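Local coordinates for putative membrane transport protein (Vibrio parahaemolyticus RIMD 2210633, PDB 3CK6) that forms the funnel-shaped pentameric cytoplasmic domain of a CorA-family transporter that probably takes up zinc ions together with protons, at residues H59-S65 and S97-L101; F6-H10 and T22-E26; E64-S68 and L79-G83. The protein carries 1 engineered substitution. All blocks are in the same frame, centred on the assembly; numbering follows the deposited sequence.

Contact 1 of 3, residues H59-S65 and S97-L101; sequences HLLADES and SIRIL
Arg-99 reaches from strand 96-103 into the turn that follows helix 54-60, and its guanidinium group carries nearly all the polar chemistry between 59-65 and 97-101. NH1 donates twice: to Leu-60 O at 2.8 Å and to Ala-62 O at 2.7 Å, both with N-H...O angles of 160°. The two carbonyls are used differently. Ala-62 O receives NH1 in its carbonyl plane, on a lone pair, whereas NH1 stands well above the carbonyl plane of Leu-60. A weak second bond joins NH2 to Ala-62 O at 3.2 Å. On the strand side NE donates to Ser-97 OG over 3.1 Å, almost exactly in the guanidinium plane, so the flat group is held at both ends and its rotation is fixed.

Leu-60 O is an acceptor at the last turn of the helix, just before Leu-61 leaves helical geometry. The bonds therefore tie the C-terminal end of helix 54-60 to the mixed sheet of the CorA-type cytoplasmic domain. Positive charge placed there should be favoured, since carbonyls gather at a helix C terminus.

Packing completes the grip. Ser-65 CB lies over one face of the guanidinium, 3.2 Å above its plane and displaced from its centre. Ser-65 OG approaches Arg-99 NH2 to 3.1 Å. The arginine chain is extended from CG to NE, and its aliphatic part runs antiparallel alongside the Leu-60 side chain, with Leu-60 CD1 against Arg-99 CB at 3.8 Å. A chi1 of -167° swings the leucine branch toward the strand, although its CB starts off to one side. Leu-60 also packs on Leu-47, Met-78 and Thr-110, while the ring of His-59 stacks on Phe-214 of a neighbouring subunit.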
loop_
_atom_site.group_PDB
_atom_site.type_symbol
_atom_site.label_atom_id
_atom_site.label_comp_id
_atom_site.label_asym_id
_atom_site.label_seq_id
_atom_site.Cartn_x
_atom_site.Cartn_y
_atom_site.Cartn_z
ATOM N N HIS E 59 17.331 -25.573 3.634
ATOM C CA HIS E 59 16.845 -24.231 3.958
ATOM C C HIS E 59 17.271 -23.813 5.354
ATOM O O HIS E 59 17.718 -22.670 5.559
ATOM C CB HIS E 59 15.333 -24.066 3.767
ATOM C CG HIS E 59 14.914 -22.644 3.501
ATOM N ND1 HIS E 59 14.087 -21.936 4.350
ATOM C CD2 HIS E 59 15.213 -21.803 2.485
ATOM C CE1 HIS E 59 13.888 -20.722 3.862
ATOM N NE2 HIS E 59 14.555 -20.620 2.728
ATOM N N LEU E 60 17.169 -24.753 6.300
ATOM C CA LEU E 60 17.540 -24.509 7.705
ATOM C C LEU E 60 19.007 -24.114 7.884
ATOM O O LEU E 60 19.326 -23.267 8.713
ATOM C CB LEU E 60 17.247 -25.740 8.567
ATOM C CG LEU E 60 17.279 -25.542 10.092
ATOM C CD1 LEU E 60 16.026 -24.826 10.592
ATOM C CD2 LEU E 60 17.474 -26.867 10.822
ATOM N N LEU E 61 19.884 -24.762 7.125
ATOM C CA LEU E 61 21.313 -24.599 7.281
ATOM C C LEU E 61 21.924 -23.662 6.225
ATOM O O LEU E 61 23.145 -23.574 6.119
ATOM C CB LEU E 61 22.011 -25.975 7.232
ATOM C CG LEU E 61 21.567 -27.070 8.222
ATOM C CD1 LEU E 61 22.406 -28.310 8.017
ATOM C CD2 LEU E 61 21.635 -26.597 9.674
ATOM N N ALA E 62 21.088 -22.991 5.432
ATOM C CA ALA E 62 21.568 -22.190 4.298
ATOM C C ALA E 62 22.465 -21.048 4.779
ATOM O O ALA E 62 22.334 -20.596 5.914
ATOM C CB ALA E 62 20.378 -21.633 3.509
ATOM N N ASP E 63 23.368 -20.578 3.925
ATOM C CA ASP E 63 24.162 -19.394 4.254
ATOM C C ASP E 63 23.266 -18.180 4.531
ATOM O O ASP E 63 23.389 -17.536 5.586
ATOM C CB ASP E 63 25.164 -19.079 3.137
ATOM C CG ASP E 63 26.147 -17.975 3.524
ATOM O OD1 ASP E 63 26.293 -17.699 4.744
ATOM O OD2 ASP E 63 26.784 -17.378 2.610
ATOM N N GLU E 64 22.362 -17.879 3.599
ATOM C CA GLU E 64 21.523 -16.682 3.690
ATOM C C GLU E 64 20.149 -17.054 4.226
ATOM O O GLU E 64 19.710 -18.202 4.080
ATOM C CB GLU E 64 21.361 -16.025 2.317
ATOM C CG GLU E 64 22.671 -15.815 1.490
ATOM C CD GLU E 64 23.311 -14.437 1.665
ATOM O OE1 GLU E 64 24.086 -14.019 0.758
ATOM O OE2 GLU E 64 23.054 -13.765 2.693
ATOM N N SER E 65 19.473 -16.084 4.845
ATOM C CA SER E 65 18.129 -16.306 5.381
ATOM C C SER E 65 17.428 -14.969 5.616
ATOM O O SER E 65 18.082 -13.909 5.681
ATOM C CB SER E 65 18.199 -17.091 6.698
ATOM O OG SER E 65 18.950 -16.338 7.653
ATOM N N SER E 97 20.923 -14.872 13.089
ATOM C CA SER E 97 19.772 -15.677 12.693
ATOM C C SER E 97 19.629 -16.915 13.592
ATOM O O SER E 97 20.586 -17.687 13.763
ATOM C CB SER E 97 19.898 -16.096 11.234
ATOM O OG SER E 97 18.753 -16.845 10.879
ATOM N N ILE E 98 18.434 -17.074 14.162
ATOM C CA ILE E 98 18.072 -18.240 14.962
ATOM C C ILE E 98 17.033 -19.019 14.133
ATOM O O ILE E 98 15.984 -18.479 13.761
ATOM C CB ILE E 98 17.461 -17.839 16.325
ATOM C CG1 ILE E 98 18.444 -17.061 17.216
ATOM C CG2 ILE E 98 16.853 -19.101 17.059
ATOM C CD1 ILE E 98 19.764 -17.765 17.471
ATOM N N ARG E 99 17.355 -20.258 13.792
ATOM C CA ARG E 99 16.488 -21.009 12.912
ATOM C C ARG E 99 15.935 -22.216 13.653
ATOM O O ARG E 99 16.663 -23.060 14.173
ATOM C CB ARG E 99 17.192 -21.373 11.637
ATOM C CG ARG E 99 17.936 -20.144 11.065
ATOM C CD ARG E 99 18.440 -20.447 9.766
ATOM N NE ARG E 99 19.351 -19.407 9.313
ATOM C CZ ARG E 99 20.252 -19.597 8.364
ATOM N NH1 ARG E 99 20.391 -20.801 7.815
ATOM N NH2 ARG E 99 21.055 -18.594 8.010
ATOM N N ILE E 100 14.622 -22.257 13.696
ATOM C CA ILE E 100 13.934 -23.159 14.576
ATOM C C ILE E 100 13.027 -24.078 13.765
ATOM O O ILE E 100 12.238 -23.613 12.933
ATOM C CB ILE E 100 13.050 -22.365 15.594
ATOM C CG1 ILE E 100 13.901 -21.439 16.466
ATOM C CG2 ILE E 100 12.128 -23.332 16.407
ATOM C CD1 ILE E 100 13.054 -20.609 17.390
ATOM N N LEU E 101 13.126 -25.372 14.052
ATOM C CA LEU E 101 12.262 -26.384 13.472
ATOM C C LEU E 101 11.367 -26.919 14.565
ATOM O O LEU E 101 11.853 -27.282 15.631
ATOM C CB LEU E 101 13.142 -27.531 12.932
ATOM C CG LEU E 101 12.723 -28.461 11.795
ATOM C CD1 LEU E 101 12.472 -27.696 10.504
ATOM C CD2 LEU E 101 13.815 -29.522 11.562
#

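Contact 2 of 3, residues F6-H10 and T22-E26; sequences FMIEH and TTTAE
His-10 ND1 donates to Thr-22 O at 2.7 Å, a short and fairly straight bond (N-H...O 163°) between strand 7-12 and the loop 22-26. The acceptor lies in the imidazole plane, at the ring edge, while the donor is tilted 22° from the carbonyl plane of Thr-22. With CG anti to the backbone N (chi1 172°), His-10 carries its ring out to this carbonyl. The bond uses the ND1 hydrogen and, with the stack of the ring on Tyr-34, limits how it can turn.

Thr-23 OG1 makes the next link, donating to Met-7 O over 3.2 Å. It sits far above the carbonyl plane rather than on a lone pair, which suggests a poorly aligned and probably weaker bond. One water adds a bridge, accepting from Met-7 N and donating to Thr-23 O, so that both backbone polar groups of Met-7 are engaged by Thr-23, one directly and one through water.

Van der Waals packing lies around these bonds. Met-7, a selenomethionine here, runs alongside Thr-23 in the opposite direction; its SE is 3.9 Å from Thr-23 CA. Its chain bends at chi3, and Met-7 CE comes to 3.8 Å from Thr-24 O. At the far end Ala-25 CB meets the edge of the Phe-6 ring, near the ring plane, with CE1 the closest atom at 3.5 Å. Trp-46 of helix 43-49 packs against Phe-6, Met-7 and Ala-25 alike. Met-7 CB and the bridging water lie over one face of the Phe-6 ring.

The loop thus folds back over a strand of the mixed sheet that is itself irregular: Ile-8 and Glu-9 sit together opposite His-35 of strand 32-37, as in a classic beta bulge.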
loop_
_atom_site.group_PDB
_atom_site.type_symbol
_atom_site.label_atom_id
_atom_site.label_comp_id
_atom_site.label_asym_id
_atom_site.label_seq_id
_atom_site.Cartn_x
_atom_site.Cartn_y
_atom_site.Cartn_z
ATOM N N PHE E 6 27.996 -30.797 18.060
ATOM C CA PHE E 6 26.969 -29.903 17.496
ATOM C C PHE E 6 25.877 -29.526 18.501
ATOM O O PHE E 6 25.316 -28.437 18.428
ATOM C CB PHE E 6 26.350 -30.447 16.189
ATOM C CG PHE E 6 25.339 -31.545 16.394
ATOM C CD1 PHE E 6 25.725 -32.882 16.349
ATOM C CD2 PHE E 6 23.995 -31.234 16.619
ATOM C CE1 PHE E 6 24.793 -33.910 16.543
ATOM C CE2 PHE E 6 23.054 -32.243 16.821
ATOM C CZ PHE E 6 23.460 -33.592 16.782
HETATM N N MSE E 7 25.575 -30.422 19.434
HETATM C CA MSE E 7 24.453 -30.172 20.343
HETATM C C MSE E 7 24.910 -29.405 21.568
HETATM O O MSE E 7 25.728 -29.890 22.347
HETATM C CB MSE E 7 23.699 -31.453 20.727
HETATM C CG MSE E 7 22.211 -31.153 21.115
HETATM SE SE MSE E 7 21.326 -32.700 21.716
HETATM C CE MSE E 7 21.301 -33.724 20.059
ATOM N N ILE E 8 24.381 -28.195 21.719
ATOM C CA ILE E 8 24.713 -27.326 22.853
ATOM C C ILE E 8 23.998 -27.784 24.132
ATOM O O ILE E 8 24.628 -27.995 25.177
ATOM C CB ILE E 8 24.337 -25.855 22.543
ATOM C CG1 ILE E 8 24.955 -25.437 21.199
ATOM C CG2 ILE E 8 24.745 -24.930 23.682
ATOM C CD1 ILE E 8 24.383 -24.168 20.617
ATOM N N GLU E 9 22.685 -27.914 24.045
ATOM C CA GLU E 9 21.886 -28.315 25.194
ATOM C C GLU E 9 20.668 -29.104 24.762
ATOM O O GLU E 9 20.175 -28.954 23.625
ATOM C CB GLU E 9 21.467 -27.083 25.998
ATOM C CG GLU E 9 21.527 -27.287 27.482
ATOM C CD GLU E 9 21.792 -26.004 28.236
ATOM O OE1 GLU E 9 20.824 -25.353 28.668
ATOM O OE2 GLU E 9 22.970 -25.644 28.396
ATOM N N HIS E 10 20.170 -29.929 25.682
ATOM C CA HIS E 10 19.014 -30.767 25.444
ATOM C C HIS E 10 18.183 -30.765 26.721
ATOM O O HIS E 10 18.694 -31.073 27.802
ATOM C CB HIS E 10 19.492 -32.172 25.043
ATOM C CG HIS E 10 18.414 -33.218 24.930
ATOM N ND1 HIS E 10 18.708 -34.565 24.938
ATOM C CD2 HIS E 10 17.064 -33.131 24.813
ATOM C CE1 HIS E 10 17.591 -35.264 24.810
ATOM N NE2 HIS E 10 16.578 -34.417 24.742
ATOM N N THR E 22 20.967 -35.764 27.894
ATOM C CA THR E 22 22.222 -35.993 27.192
ATOM C C THR E 22 22.302 -35.267 25.862
ATOM O O THR E 22 21.331 -35.128 25.115
ATOM C CB THR E 22 22.546 -37.504 26.991
ATOM O OG1 THR E 22 23.829 -37.630 26.359
ATOM C CG2 THR E 22 21.486 -38.187 26.125
ATOM N N THR E 23 23.514 -34.840 25.575
ATOM C CA THR E 23 23.823 -34.047 24.431
ATOM C C THR E 23 24.313 -34.988 23.299
ATOM O O THR E 23 24.700 -34.545 22.211
ATOM C CB THR E 23 24.852 -32.998 24.913
ATOM O OG1 THR E 23 24.386 -31.673 24.633
ATOM C CG2 THR E 23 26.220 -33.265 24.404
ATOM N N THR E 24 24.263 -36.294 23.556
ATOM C CA THR E 24 24.555 -37.298 22.525
ATOM C C THR E 24 23.559 -37.209 21.369
ATOM O O THR E 24 22.347 -37.077 21.595
ATOM C CB THR E 24 24.521 -38.718 23.091
ATOM O OG1 THR E 24 25.498 -38.836 24.126
ATOM C CG2 THR E 24 24.827 -39.762 22.004
ATOM N N ALA E 25 24.092 -37.284 20.145
ATOM C CA ALA E 25 23.310 -37.286 18.907
ATOM C C ALA E 25 22.465 -38.557 18.845
ATOM O O ALA E 25 22.937 -39.621 18.401
ATOM C CB ALA E 25 24.220 -37.196 17.698
ATOM N N GLU E 26 21.227 -38.446 19.318
ATOM C CA GLU E 26 20.340 -39.610 19.385
ATOM C C GLU E 26 19.105 -39.398 18.492
ATOM O O GLU E 26 19.132 -38.584 17.557
ATOM C CB GLU E 26 19.979 -39.899 20.848
ATOM C CG GLU E 26 21.213 -40.047 21.772
ATOM C CD GLU E 26 20.914 -40.666 23.147
ATOM O OE1 GLU E 26 19.984 -40.184 23.850
ATOM O OE2 GLU E 26 21.634 -41.629 23.529
HETATM O O HOH W 1 26.437 -33.330 19.915
#

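Contact 3 of 3, residues E64-S68 and L79-G83; sequences ESRPS and LILRG
Ser-68 and Ile-80 form an antiparallel hydrogen-bonded pair, the tight end of this contact. Ile-80 N donates to Ser-68 O at 2.8 Å, nearly straight, and Ser-68 N returns a bond to Ile-80 O at 3.1 Å. Pro-67 CA approaches Ile-80 O to 3.1 Å as a CA-H...O contact. Ile-80 CG2, anti to the backbone N, presses on Arg-66 O at 3.4 Å. Arg-66 O accepts a hydrogen bond from Ser-68 OG (2.9 Å), which folds the serine back onto its own segment. Pro-67 CG meets Arg-82 CG at 3.7 Å, the two side chains crossing at about a right angle.

Toward Glu-64 the contact loosens. Arg-82 bends at chi2 and gives a weak NH2 bond to Ser-65 O, 3.3 Å. One water joins the two segments, accepting from Ser-65 N and more weakly from Arg-82 NH2, and donating weakly to Glu-64 OE2. NH1 of Arg-82 bonds to Met-95 O, and the guanidinium makes a cation-pi contact with Phe-186.

The Ser-68/Ile-80 pair starts the pairing of strand 68-71, outermost within this chain, with strand 77-83. Glu-64 OE2 and Arg-82 NH2, 6.0 Å apart, meet through weak water bonds, so their attraction is probably modest.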
loop_
_atom_site.group_PDB
_atom_site.type_symbol
_atom_site.label_atom_id
_atom_site.label_comp_id
_atom_site.label_asym_id
_atom_site.label_seq_id
_atom_site.Cartn_x
_atom_site.Cartn_y
_atom_site.Cartn_z
ATOM N N GLU E 64 22.362 -17.879 3.599
ATOM C CA GLU E 64 21.523 -16.682 3.690
ATOM C C GLU E 64 20.149 -17.054 4.226
ATOM O O GLU E 64 19.710 -18.202 4.080
ATOM C CB GLU E 64 21.361 -16.025 2.317
ATOM C CG GLU E 64 22.671 -15.815 1.490
ATOM C CD GLU E 64 23.311 -14.437 1.665
ATOM O OE1 GLU E 64 24.086 -14.019 0.758
ATOM O OE2 GLU E 64 23.054 -13.765 2.693
ATOM N N SER E 65 19.473 -16.084 4.845
ATOM C CA SER E 65 18.129 -16.306 5.381
ATOM C C SER E 65 17.428 -14.969 5.616
ATOM O O SER E 65 18.082 -13.909 5.681
ATOM C CB SER E 65 18.199 -17.091 6.698
ATOM O OG SER E 65 18.950 -16.338 7.653
ATOM N N ARG E 66 16.101 -15.023 5.717
ATOM C CA ARG E 66 15.298 -13.916 6.218
ATOM C C ARG E 66 14.311 -14.439 7.289
ATOM O O ARG E 66 13.881 -15.601 7.238
ATOM C CB ARG E 66 14.555 -13.225 5.083
ATOM C CG ARG E 66 13.421 -14.105 4.517
ATOM C CD ARG E 66 12.703 -13.405 3.380
ATOM N NE ARG E 66 11.727 -12.389 3.796
ATOM C CZ ARG E 66 10.449 -12.628 4.099
ATOM N NH1 ARG E 66 9.954 -13.868 4.086
ATOM N NH2 ARG E 66 9.650 -11.615 4.417
ATOM N N PRO E 67 13.955 -13.592 8.278
ATOM C CA PRO E 67 12.893 -14.069 9.176
ATOM C C PRO E 67 11.633 -14.474 8.411
ATOM O O PRO E 67 11.183 -13.775 7.490
ATOM C CB PRO E 67 12.609 -12.864 10.078
ATOM C CG PRO E 67 13.933 -12.092 10.075
ATOM C CD PRO E 67 14.462 -12.259 8.664
ATOM N N SER E 68 11.068 -15.610 8.804
ATOM C CA SER E 68 9.959 -16.179 8.079
ATOM C C SER E 68 9.370 -17.356 8.830
ATOM O O SER E 68 10.013 -17.963 9.704
ATOM C CB SER E 68 10.399 -16.642 6.679
ATOM O OG SER E 68 11.640 -17.334 6.740
ATOM N N LEU E 79 10.512 -21.849 11.794
ATOM C CA LEU E 79 10.465 -20.433 12.130
ATOM C C LEU E 79 11.879 -19.861 12.208
ATOM O O LEU E 79 12.737 -20.338 12.959
ATOM C CB LEU E 79 9.767 -20.210 13.477
ATOM C CG LEU E 79 9.583 -18.766 13.929
ATOM C CD1 LEU E 79 8.630 -17.991 12.997
ATOM C CD2 LEU E 79 9.071 -18.761 15.363
ATOM N N ILE E 80 12.101 -18.819 11.426
ATOM C CA ILE E 80 13.383 -18.148 11.403
ATOM C C ILE E 80 13.237 -16.756 11.956
ATOM O O ILE E 80 12.327 -16.037 11.551
ATOM C CB ILE E 80 13.966 -18.134 9.950
ATOM C CG1 ILE E 80 14.181 -19.585 9.490
ATOM C CG2 ILE E 80 15.259 -17.275 9.885
ATOM C CD1 ILE E 80 14.479 -19.776 7.988
ATOM N N LEU E 81 14.162 -16.372 12.851
ATOM C CA LEU E 81 14.146 -15.092 13.536
ATOM C C LEU E 81 15.538 -14.488 13.620
ATOM O O LEU E 81 16.536 -15.173 13.429
ATOM C CB LEU E 81 13.598 -15.241 14.967
ATOM C CG LEU E 81 12.190 -15.841 15.087
ATOM C CD1 LEU E 81 11.924 -16.140 16.545
ATOM C CD2 LEU E 81 11.089 -14.914 14.498
ATOM N N ARG E 82 15.582 -13.195 13.885
ATOM C CA ARG E 82 16.833 -12.492 14.080
ATOM C C ARG E 82 16.856 -11.820 15.457
ATOM O O ARG E 82 15.804 -11.431 16.001
ATOM C CB ARG E 82 17.049 -11.475 12.955
ATOM C CG ARG E 82 17.336 -12.093 11.597
ATOM C CD ARG E 82 18.816 -11.910 11.181
ATOM N NE ARG E 82 19.074 -12.510 9.858
ATOM C CZ ARG E 82 20.210 -12.404 9.168
ATOM N NH1 ARG E 82 21.243 -11.735 9.656
ATOM N NH2 ARG E 82 20.304 -12.966 7.969
ATOM N N GLY E 83 18.066 -11.694 16.014
ATOM C CA GLY E 83 18.297 -11.012 17.282
ATOM C C GLY E 83 19.537 -10.146 17.232
ATOM O O GLY E 83 20.367 -10.289 16.325
HETATM O O HOH W 2 21.651 -14.034 5.691
#

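How the contacts relate
From the N terminus, contact 2 comes first: it closes the hairpin region between 6-10 and 22-26, containing strand 19-20, and stands in series before the others. Contact 1 starts at the end of helix 54-60 and contact 3 just after it; they share Glu-64 and Ser-65. The shorter loop of contact 3, closed on strand 77-83, lies within the longer loop of contact 1, closed on strand 96-103. These strands are neighbours in the sheet, joined by probable backbone bonds, Leu-79 N with Ile-100 O and Ile-98 N with Leu-81 O. Contact 2 lies toward the opposite edge of the same sheet, its centre about 19 Å from that of contact 1. Contacts 1 and 3 also touch a neighbouring subunit.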